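Local coordinates for protein gamma-glutamyltranspeptidase (Streptomyces lincolnensis, PDB 6J3A) that probably transfers or cleaves gamma-glutamyl groups as an LmbA-like gamma-glutamyltranspeptidase of the Ntn-hydrolase clan, at residues 18-29 with 42-51; 93-104 with 233-243. All blocks are in the same frame, centred on the assembly; numbering follows the deposited sequence.

Contact 1. Residues 18-29 with 42-51; sequences THWLASQSAMAV and AGAFVLHVVE
Val50 lays its CG2 methyl over the centre of the His19 imidazole, a CH-pi contact 3.6 Å from CG2 to the ring centroid and 14° off the normal. Its CG1 branch reaches Leu21 CD1 at 3.4 Å, dividing the methyls between the N-cap residue and the first turn of helix 20-31. The His19 torsion that puts CG opposite the backbone N lets the ring turn an edge to the helix it N-caps: ND1 takes a weak bond from Leu21 N in the ring plane, while a water joins NE2 to Val50 O. Helices 20-31 and 36-50, joined by a short connection, pair antiparallel, with segment axes 8.0 Å apart at 154°. Ala22 CA and Gly43 CA approach to 4.6 Å, and Val46 sets CG1 against Ala22 CA and CG2 beside Ser25 OG. The hydroxyl of Ser25 is turned back to Leu21 O (2.6 Å from OG). Thr18 and Glu51 cross at about a right angle where OG1 donates to OE2 (2.7 Å) on its syn side, 16° out of the carboxylate plane. Replacing Glu51 by an alanine would probably leave the buried Thr18 hydroxyl without this acceptor and open a gap beside His19. Tyr133 and Tyr137 of helix 127-140 pack against the pair.

Contact 2. Residues 93-104 with 233-243; sequences LGLDLVPGTGPL and TMDTSGERHTG
Leu104 reaches His241 and Thr242 with the far end of its side chain. Beyond CB the chain runs to CG, 3.4 Å from Thr242 O. There it forks: CD2 lies against the same carbonyl oxygen, whereas CD1 crosses to His241, 3.5 Å from its CB and close to CG, meeting the imidazole obliquely. A chi1 of -73° sets CG opposite the carbonyl carbon of Leu104, which carries the fork toward Thr242 and His241. Leu93 CB approaches the same ring at CE1, 4.0 Å away. Strands 233-234 and 240-241 pair as a small antiparallel hairpin, and the loop between helices 87-92 and 111-122 packs along it. At the hairpin's tip a type I turn from Asp235 to Gly238 is stiffened by an Asx turn, in which Ser237 N donates to Asp235 OD1 from the anti side, 30° out of the carboxylate plane. The loop is tied to this turn at two points: Gly100 N donates to Thr236 OG1 (3.2 Å), and Thr236 N gives a weak, bent bond to Thr101 OG1, with an N-H...O angle of 121°. A water bridges Thr101 O, Leu104 N and Asp235 OD2. Towards the strand ends, Pro103 lays CD against Thr233 CB at 3.7 Å and CG near Gly243 N; Gly243 is also bonded through its backbone to Ala229.

Overall arrangement
Contact 1 is wholly buried, whereas contact 2 is only partly so and lies farther from the centre of the chain. Their centres are 33 Å apart, their nearest atoms about 15 Å, and they share no secondary-structure element. The 18-29/42-51 pair joins two helices close in sequence through small and aliphatic side chains, with its polar bond kept to one end; its first helix also faces the second subunit, where Trp20 NE1 bonds to Gln9 O of that subunit. The 93-104/233-243 contact brings together a loop and a hairpin 129 residues apart, relying on backbone groups, hydroxyls and a bridging water as well as leucine and proline packing, and no other chain of the assembly touches it.

Contact 1. Residues 18-29 with 42-51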
loop_
_atom_site.group_PDB
_atom_site.type_symbol
_atom_site.label_atom_id
_atom_site.label_comp_id
_atom_site.label_asym_id
_atom_site.label_seq_id
_atom_site.Cartn_x
_atom_site.Cartn_y
_atom_site.Cartn_z
ATOM N N THR A 18 -0.882 -1.501 11.420
ATOM C CA THR A 18 -0.186 -2.783 11.365
ATOM C C THR A 18 -0.981 -3.858 10.613
ATOM O O THR A 18 -0.548 -5.009 10.593
ATOM C CB THR A 18 0.136 -3.307 12.792
ATOM O OG1 THR A 18 -1.049 -3.297 13.601
ATOM C CG2 THR A 18 1.197 -2.456 13.447
ATOM N N HIS A 19 -2.117 -3.484 10.002
ATOM C CA HIS A 19 -2.954 -4.382 9.196
ATOM C C HIS A 19 -3.825 -3.635 8.179
ATOM O O HIS A 19 -4.600 -2.740 8.538
ATOM C CB HIS A 19 -3.859 -5.214 10.086
ATOM C CG HIS A 19 -4.267 -6.519 9.482
ATOM N ND1 HIS A 19 -5.088 -6.610 8.380
ATOM C CD2 HIS A 19 -3.983 -7.791 9.847
ATOM C CE1 HIS A 19 -5.287 -7.881 8.085
ATOM N NE2 HIS A 19 -4.625 -8.619 8.958
ATOM N N TRP A 20 -3.724 -4.053 6.920
ATOM C CA TRP A 20 -4.343 -3.350 5.784
ATOM C C TRP A 20 -5.871 -3.218 5.906
ATOM O O TRP A 20 -6.444 -2.200 5.521
ATOM C CB TRP A 20 -3.960 -4.027 4.444
ATOM C CG TRP A 20 -4.578 -5.376 4.242
ATOM C CD1 TRP A 20 -5.810 -5.647 3.713
ATOM C CD2 TRP A 20 -4.000 -6.643 4.581
ATOM N NE1 TRP A 20 -6.040 -7.000 3.712
ATOM C CE2 TRP A 20 -4.949 -7.637 4.243
ATOM C CE3 TRP A 20 -2.782 -7.035 5.155
ATOM C CZ2 TRP A 20 -4.708 -9.005 4.446
ATOM C CZ3 TRP A 20 -2.544 -8.393 5.357
ATOM C CH2 TRP A 20 -3.503 -9.361 5.001
ATOM N N LEU A 21 -6.507 -4.261 6.433
ATOM C CA LEU A 21 -7.947 -4.289 6.639
ATOM C C LEU A 21 -8.383 -3.170 7.579
ATOM O O LEU A 21 -9.410 -2.519 7.357
ATOM C CB LEU A 21 -8.382 -5.650 7.204
ATOM C CG LEU A 21 -8.278 -6.903 6.313
ATOM C CD1 LEU A 21 -8.622 -8.139 7.123
ATOM C CD2 LEU A 21 -9.180 -6.846 5.093
ATOM N N ALA A 22 -7.581 -2.938 8.614
ATOM C CA ALA A 22 -7.871 -1.882 9.579
ATOM C C ALA A 22 -7.596 -0.500 8.988
ATOM O O ALA A 22 -8.340 0.450 9.247
ATOM C CB ALA A 22 -7.064 -2.096 10.846
ATOM N N SER A 23 -6.534 -0.393 8.192
ATOM C CA SER A 23 -6.208 0.865 7.523
ATOM C C SER A 23 -7.346 1.310 6.639
ATOM O O SER A 23 -7.837 2.436 6.764
ATOM C CB SER A 23 -4.966 0.711 6.667
ATOM O OG SER A 23 -3.817 0.605 7.465
ATOM N N GLN A 24 -7.766 0.403 5.757
ATOM C CA GLN A 24 -8.774 0.712 4.750
ATOM C C GLN A 24 -10.150 0.936 5.369
ATOM O O GLN A 24 -10.951 1.705 4.831
ATOM C CB GLN A 24 -8.821 -0.395 3.684
ATOM C CG GLN A 24 -9.755 -0.153 2.493
ATOM C CD GLN A 24 -9.679 1.259 1.921
ATOM O OE1 GLN A 24 -8.621 1.692 1.468
ATOM N NE2 GLN A 24 -10.811 1.988 1.946
ATOM N N SER A 25 -10.414 0.275 6.496
ATOM C CA SER A 25 -11.690 0.415 7.194
ATOM C C SER A 25 -11.763 1.802 7.827
ATOM O O SER A 25 -12.788 2.484 7.733
ATOM C CB SER A 25 -11.869 -0.672 8.264
ATOM O OG SER A 25 -11.972 -1.966 7.692
ATOM N N ALA A 26 -10.663 2.214 8.456
ATOM C CA ALA A 26 -10.532 3.569 8.999
ATOM C C ALA A 26 -10.629 4.629 7.895
ATOM O O ALA A 26 -11.254 5.672 8.068
ATOM C CB ALA A 26 -9.213 3.701 9.737
ATOM N N MET A 27 -10.015 4.342 6.754
ATOM C CA MET A 27 -10.067 5.235 5.608
ATOM C C MET A 27 -11.482 5.346 5.059
ATOM O O MET A 27 -11.903 6.424 4.650
ATOM C CB MET A 27 -9.141 4.726 4.515
ATOM C CG MET A 27 -8.997 5.669 3.345
ATOM S SD MET A 27 -8.059 7.114 3.829
ATOM C CE MET A 27 -8.471 8.245 2.506
ATOM N N ALA A 28 -12.196 4.225 5.037
ATOM C CA ALA A 28 -13.612 4.211 4.653
ATOM C C ALA A 28 -14.441 5.219 5.465
ATOM O O ALA A 28 -15.332 5.867 4.933
ATOM C CB ALA A 28 -14.191 2.808 4.794
ATOM N N VAL A 29 -14.126 5.348 6.748
ATOM C CA VAL A 29 -14.805 6.298 7.616
ATOM C C VAL A 29 -14.509 7.734 7.191
ATOM O O VAL A 29 -15.412 8.579 7.186
ATOM C CB VAL A 29 -14.436 6.047 9.090
ATOM C CG1 VAL A 29 -14.944 7.165 10.000
ATOM C CG2 VAL A 29 -15.001 4.699 9.526
ATOM N N ALA A 42 -13.049 3.002 14.492
ATOM C CA ALA A 42 -13.387 1.929 13.545
ATOM C C ALA A 42 -12.237 0.965 13.308
ATOM O O ALA A 42 -12.397 -0.251 13.431
ATOM C CB ALA A 42 -13.824 2.516 12.227
ATOM N N GLY A 43 -11.082 1.525 12.972
ATOM C CA GLY A 43 -9.873 0.737 12.755
ATOM C C GLY A 43 -9.489 -0.127 13.943
ATOM O O GLY A 43 -9.042 -1.254 13.772
ATOM N N ALA A 44 -9.677 0.403 15.149
ATOM C CA ALA A 44 -9.281 -0.284 16.382
ATOM C C ALA A 44 -10.080 -1.547 16.623
ATOM O O ALA A 44 -9.532 -2.559 17.038
ATOM C CB ALA A 44 -9.427 0.643 17.571
ATOM N N PHE A 45 -11.380 -1.472 16.368
ATOM C CA PHE A 45 -12.256 -2.627 16.502
ATOM C C PHE A 45 -12.041 -3.634 15.367
ATOM O O PHE A 45 -12.226 -4.831 15.552
ATOM C CB PHE A 45 -13.720 -2.188 16.622
ATOM C CG PHE A 45 -14.071 -1.651 17.985
ATOM C CD1 PHE A 45 -13.709 -0.367 18.352
ATOM C CD2 PHE A 45 -14.740 -2.446 18.916
ATOM C CE1 PHE A 45 -14.017 0.126 19.615
ATOM C CE2 PHE A 45 -15.060 -1.955 20.177
ATOM C CZ PHE A 45 -14.695 -0.666 20.532
ATOM N N VAL A 46 -11.655 -3.158 14.194
ATOM C CA VAL A 46 -11.215 -4.060 13.137
ATOM C C VAL A 46 -9.943 -4.800 13.586
ATOM O O VAL A 46 -9.849 -6.015 13.422
ATOM C CB VAL A 46 -11.035 -3.316 11.793
ATOM C CG1 VAL A 46 -10.315 -4.181 10.764
ATOM C CG2 VAL A 46 -12.398 -2.891 11.256
ATOM N N LEU A 47 -8.999 -4.080 14.183
ATOM C CA LEU A 47 -7.771 -4.704 14.694
ATOM C C LEU A 47 -8.008 -5.837 15.687
ATOM O O LEU A 47 -7.263 -6.827 15.681
ATOM C CB LEU A 47 -6.855 -3.664 15.338
ATOM C CG LEU A 47 -6.096 -2.742 14.389
ATOM C CD1 LEU A 47 -5.460 -1.613 15.178
ATOM C CD2 LEU A 47 -5.032 -3.505 13.619
ATOM N N HIS A 48 -9.027 -5.696 16.537
ATOM C CA HIS A 48 -9.400 -6.783 17.461
ATOM C C HIS A 48 -9.619 -8.058 16.654
ATOM O O HIS A 48 -9.106 -9.129 16.991
ATOM C CB HIS A 48 -10.702 -6.489 18.210
ATOM C CG HIS A 48 -10.649 -5.280 19.080
ATOM N ND1 HIS A 48 -11.772 -4.539 19.387
ATOM C CD2 HIS A 48 -9.613 -4.682 19.712
ATOM C CE1 HIS A 48 -11.424 -3.526 20.161
ATOM N NE2 HIS A 48 -10.120 -3.591 20.375
ATOM N N VAL A 49 -10.380 -7.899 15.569
ATOM C CA VAL A 49 -10.830 -9.004 14.724
ATOM C C VAL A 49 -9.714 -9.591 13.869
ATOM O O VAL A 49 -9.661 -10.806 13.694
ATOM C CB VAL A 49 -12.007 -8.571 13.819
ATOM C CG1 VAL A 49 -12.495 -9.727 12.956
ATOM C CG2 VAL A 49 -13.169 -8.056 14.658
ATOM N N VAL A 50 -8.837 -8.739 13.339
ATOM C CA VAL A 50 -7.810 -9.182 12.380
ATOM C C VAL A 50 -6.421 -9.402 12.965
ATOM O O VAL A 50 -5.562 -9.950 12.282
ATOM C CB VAL A 50 -7.728 -8.256 11.148
ATOM C CG1 VAL A 50 -9.116 -8.102 10.527
ATOM C CG2 VAL A 50 -7.111 -6.897 11.486
ATOM N N GLU A 51 -6.208 -8.972 14.210
ATOM C CA GLU A 51 -4.994 -9.293 14.965
ATOM C C GLU A 51 -5.324 -9.745 16.401
ATOM O O GLU A 51 -4.793 -9.193 17.369
ATOM C CB GLU A 51 -4.052 -8.090 14.993
ATOM C CG GLU A 51 -3.673 -7.562 13.620
ATOM C CD GLU A 51 -2.444 -6.669 13.643
ATOM O OE1 GLU A 51 -1.374 -7.131 14.093
ATOM O OE2 GLU A 51 -2.536 -5.508 13.198
HETATM O O HOH W 1 -5.163 -11.310 10.015
#

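Contact 2. Residues 93-104 with 233-243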
loop_
_atom_site.group_PDB
_atom_site.type_symbol
_atom_site.label_atom_id
_atom_site.label_comp_id
_atom_site.label_asym_id
_atom_site.label_seq_id
_atom_site.Cartn_x
_atom_site.Cartn_y
_atom_site.Cartn_z
ATOM N N LEU A 93 0.014 -16.887 47.152
ATOM C CA LEU A 93 -0.131 -17.981 46.210
ATOM C C LEU A 93 1.201 -18.604 45.780
ATOM O O LEU A 93 1.236 -19.367 44.818
ATOM C CB LEU A 93 -0.885 -17.480 44.991
ATOM C CG LEU A 93 -2.261 -16.890 45.303
ATOM C CD1 LEU A 93 -2.738 -16.071 44.116
ATOM C CD2 LEU A 93 -3.253 -17.992 45.637
ATOM N N GLY A 94 2.285 -18.298 46.489
ATOM C CA GLY A 94 3.590 -18.910 46.225
ATOM C C GLY A 94 4.226 -18.452 44.928
ATOM O O GLY A 94 4.964 -19.204 44.297
ATOM N N LEU A 95 3.925 -17.213 44.546
ATOM C CA LEU A 95 4.395 -16.618 43.307
ATOM C C LEU A 95 5.508 -15.626 43.609
ATOM O O LEU A 95 5.449 -14.894 44.595
ATOM C CB LEU A 95 3.237 -15.920 42.578
ATOM C CG LEU A 95 2.122 -16.834 42.023
ATOM C CD1 LEU A 95 0.877 -16.048 41.602
ATOM C CD2 LEU A 95 2.622 -17.701 40.868
ATOM N N ASP A 96 6.531 -15.630 42.763
ATOM C CA ASP A 96 7.593 -14.617 42.816
ATOM C C ASP A 96 7.409 -13.539 41.753
ATOM O O ASP A 96 7.721 -12.375 41.982
ATOM C CB ASP A 96 8.963 -15.287 42.675
ATOM C CG ASP A 96 9.437 -15.921 43.971
ATOM O OD1 ASP A 96 8.611 -16.177 44.885
ATOM O OD2 ASP A 96 10.657 -16.160 44.072
ATOM N N LEU A 97 6.908 -13.951 40.594
ATOM C CA LEU A 97 6.555 -13.055 39.506
ATOM C C LEU A 97 5.064 -13.171 39.257
ATOM O O LEU A 97 4.451 -14.198 39.563
ATOM C CB LEU A 97 7.303 -13.459 38.239
ATOM C CG LEU A 97 8.829 -13.480 38.348
ATOM C CD1 LEU A 97 9.452 -14.304 37.231
ATOM C CD2 LEU A 97 9.371 -12.059 38.333
ATOM N N VAL A 98 4.482 -12.118 38.694
ATOM C CA VAL A 98 3.116 -12.188 38.197
ATOM C C VAL A 98 3.126 -13.120 36.982
ATOM O O VAL A 98 4.004 -13.005 36.129
ATOM C CB VAL A 98 2.575 -10.809 37.796
ATOM C CG1 VAL A 98 1.205 -10.927 37.124
ATOM C CG2 VAL A 98 2.482 -9.902 39.013
ATOM N N PRO A 99 2.166 -14.052 36.906
ATOM C CA PRO A 99 2.151 -14.969 35.765
ATOM C C PRO A 99 1.954 -14.294 34.401
ATOM O O PRO A 99 1.282 -13.267 34.302
ATOM C CB PRO A 99 0.960 -15.891 36.066
ATOM C CG PRO A 99 0.722 -15.786 37.529
ATOM C CD PRO A 99 1.169 -14.416 37.932
ATOM N N GLY A 100 2.534 -14.894 33.363
ATOM C CA GLY A 100 2.347 -14.441 31.993
ATOM C C GLY A 100 0.938 -14.645 31.466
ATOM O O GLY A 100 0.524 -13.970 30.523
ATOM N N THR A 101 0.207 -15.584 32.061
ATOM C CA THR A 101 -1.138 -15.928 31.614
ATOM C C THR A 101 -2.148 -15.934 32.751
ATOM O O THR A 101 -1.800 -15.782 33.914
ATOM C CB THR A 101 -1.109 -17.310 30.973
ATOM O OG1 THR A 101 -0.622 -18.257 31.927
ATOM C CG2 THR A 101 -0.182 -17.308 29.743
ATOM N N GLY A 102 -3.413 -16.097 32.404
ATOM C CA GLY A 102 -4.439 -16.326 33.406
ATOM C C GLY A 102 -5.000 -15.035 33.967
ATOM O O GLY A 102 -4.490 -13.966 33.655
ATOM N N PRO A 103 -6.059 -15.133 34.800
ATOM C CA PRO A 103 -6.807 -13.983 35.297
ATOM C C PRO A 103 -6.104 -13.179 36.395
ATOM O O PRO A 103 -6.543 -12.064 36.676
ATOM C CB PRO A 103 -8.108 -14.604 35.813
ATOM C CG PRO A 103 -7.724 -15.970 36.228
ATOM C CD PRO A 103 -6.609 -16.396 35.323
ATOM N N LEU A 104 -5.037 -13.716 36.998
ATOM C CA LEU A 104 -4.203 -12.923 37.928
ATOM C C LEU A 104 -3.404 -11.819 37.218
ATOM O O LEU A 104 -3.053 -10.824 37.839
ATOM C CB LEU A 104 -3.227 -13.798 38.734
ATOM C CG LEU A 104 -3.779 -14.689 39.848
ATOM C CD1 LEU A 104 -2.677 -15.628 40.316
ATOM C CD2 LEU A 104 -4.307 -13.865 41.010
ATOM N N THR A 233 -8.368 -21.033 36.668
ATOM C CA THR A 233 -7.806 -21.101 35.335
ATOM C C THR A 233 -6.327 -21.432 35.433
ATOM O O THR A 233 -5.592 -20.804 36.187
ATOM C CB THR A 233 -7.980 -19.750 34.625
ATOM O OG1 THR A 233 -9.358 -19.370 34.658
ATOM C CG2 THR A 233 -7.517 -19.805 33.184
ATOM N N MET A 234 -5.899 -22.417 34.659
ATOM C CA MET A 234 -4.492 -22.763 34.565
ATOM C C MET A 234 -3.716 -21.560 34.038
ATOM O O MET A 234 -4.216 -20.807 33.193
ATOM C CB MET A 234 -4.324 -23.936 33.614
ATOM C CG MET A 234 -2.891 -24.370 33.322
ATOM S SD MET A 234 -2.080 -24.998 34.789
ATOM C CE MET A 234 -2.860 -26.602 34.969
ATOM N N ASP A 235 -2.497 -21.387 34.540
ATOM C CA ASP A 235 -1.608 -20.349 34.032
ATOM C C ASP A 235 -0.162 -20.843 33.930
ATOM O O ASP A 235 0.081 -22.040 34.042
ATOM C CB ASP A 235 -1.751 -19.088 34.884
ATOM C CG ASP A 235 -1.280 -19.272 36.308
ATOM O OD1 ASP A 235 -0.350 -20.061 36.578
ATOM O OD2 ASP A 235 -1.842 -18.578 37.166
ATOM N N THR A 236 0.784 -19.927 33.706
ATOM C CA THR A 236 2.212 -20.272 33.577
ATOM C C THR A 236 2.855 -20.925 34.820
ATOM O O THR A 236 3.864 -21.622 34.687
ATOM C CB THR A 236 3.063 -19.035 33.204
ATOM O OG1 THR A 236 2.794 -17.964 34.116
ATOM C CG2 THR A 236 2.774 -18.570 31.779
ATOM N N SER A 237 2.295 -20.679 36.010
ATOM C CA SER A 237 2.745 -21.330 37.263
ATOM C C SER A 237 2.580 -22.858 37.274
ATOM O O SER A 237 3.345 -23.561 37.938
ATOM C CB SER A 237 2.022 -20.735 38.490
ATOM O OG SER A 237 0.664 -21.153 38.571
ATOM N N GLY A 238 1.581 -23.353 36.540
ATOM C CA GLY A 238 1.235 -24.773 36.513
ATOM C C GLY A 238 0.017 -25.102 37.370
ATOM O O GLY A 238 -0.458 -26.248 37.346
ATOM N N GLU A 239 -0.493 -24.105 38.106
ATOM C CA GLU A 239 -1.697 -24.256 38.932
ATOM C C GLU A 239 -2.832 -23.476 38.333
ATOM O O GLU A 239 -2.618 -22.527 37.574
ATOM C CB GLU A 239 -1.498 -23.697 40.344
ATOM C CG GLU A 239 -0.403 -24.356 41.147
ATOM C CD GLU A 239 -0.103 -23.613 42.439
ATOM O OE1 GLU A 239 0.275 -22.425 42.379
ATOM O OE2 GLU A 239 -0.224 -24.224 43.517
ATOM N N ARG A 240 -4.043 -23.856 38.721
ATOM C CA ARG A 240 -5.220 -23.086 38.384
ATOM C C ARG A 240 -5.346 -21.984 39.417
ATOM O O ARG A 240 -5.446 -22.252 40.615
ATOM C CB ARG A 240 -6.470 -23.962 38.313
ATOM C CG ARG A 240 -6.400 -24.933 37.148
ATOM C CD ARG A 240 -7.661 -25.764 36.926
ATOM N NE ARG A 240 -7.307 -26.954 36.143
ATOM C CZ ARG A 240 -6.976 -28.151 36.636
ATOM N NH1 ARG A 240 -6.995 -28.413 37.944
ATOM N NH2 ARG A 240 -6.636 -29.113 35.794
ATOM N N HIS A 241 -5.287 -20.742 38.950
ATOM C CA HIS A 241 -5.470 -19.595 39.826
ATOM C C HIS A 241 -6.747 -18.868 39.454
ATOM O O HIS A 241 -7.323 -19.083 38.378
ATOM C CB HIS A 241 -4.258 -18.674 39.783
ATOM C CG HIS A 241 -3.041 -19.269 40.424
ATOM N ND1 HIS A 241 -2.984 -19.574 41.767
ATOM C CD2 HIS A 241 -1.841 -19.629 39.910
ATOM C CE1 HIS A 241 -1.800 -20.085 42.053
ATOM N NE2 HIS A 241 -1.086 -20.125 40.944
ATOM N N THR A 242 -7.186 -18.029 40.379
ATOM C CA THR A 242 -8.383 -17.237 40.214
ATOM C C THR A 242 -7.990 -15.751 40.261
ATOM O O THR A 242 -6.964 -15.380 40.834
ATOM C CB THR A 242 -9.425 -17.614 41.287
ATOM O OG1 THR A 242 -10.719 -17.188 40.860
ATOM C CG2 THR A 242 -9.107 -17.004 42.663
ATOM N N GLY A 243 -8.804 -14.912 39.639
ATOM C CA GLY A 243 -8.544 -13.476 39.594
ATOM C C GLY A 243 -9.278 -12.764 40.712
ATOM O O GLY A 243 -10.374 -13.172 41.102
HETATM O O HOH W 2 -3.317 -16.014 36.393
#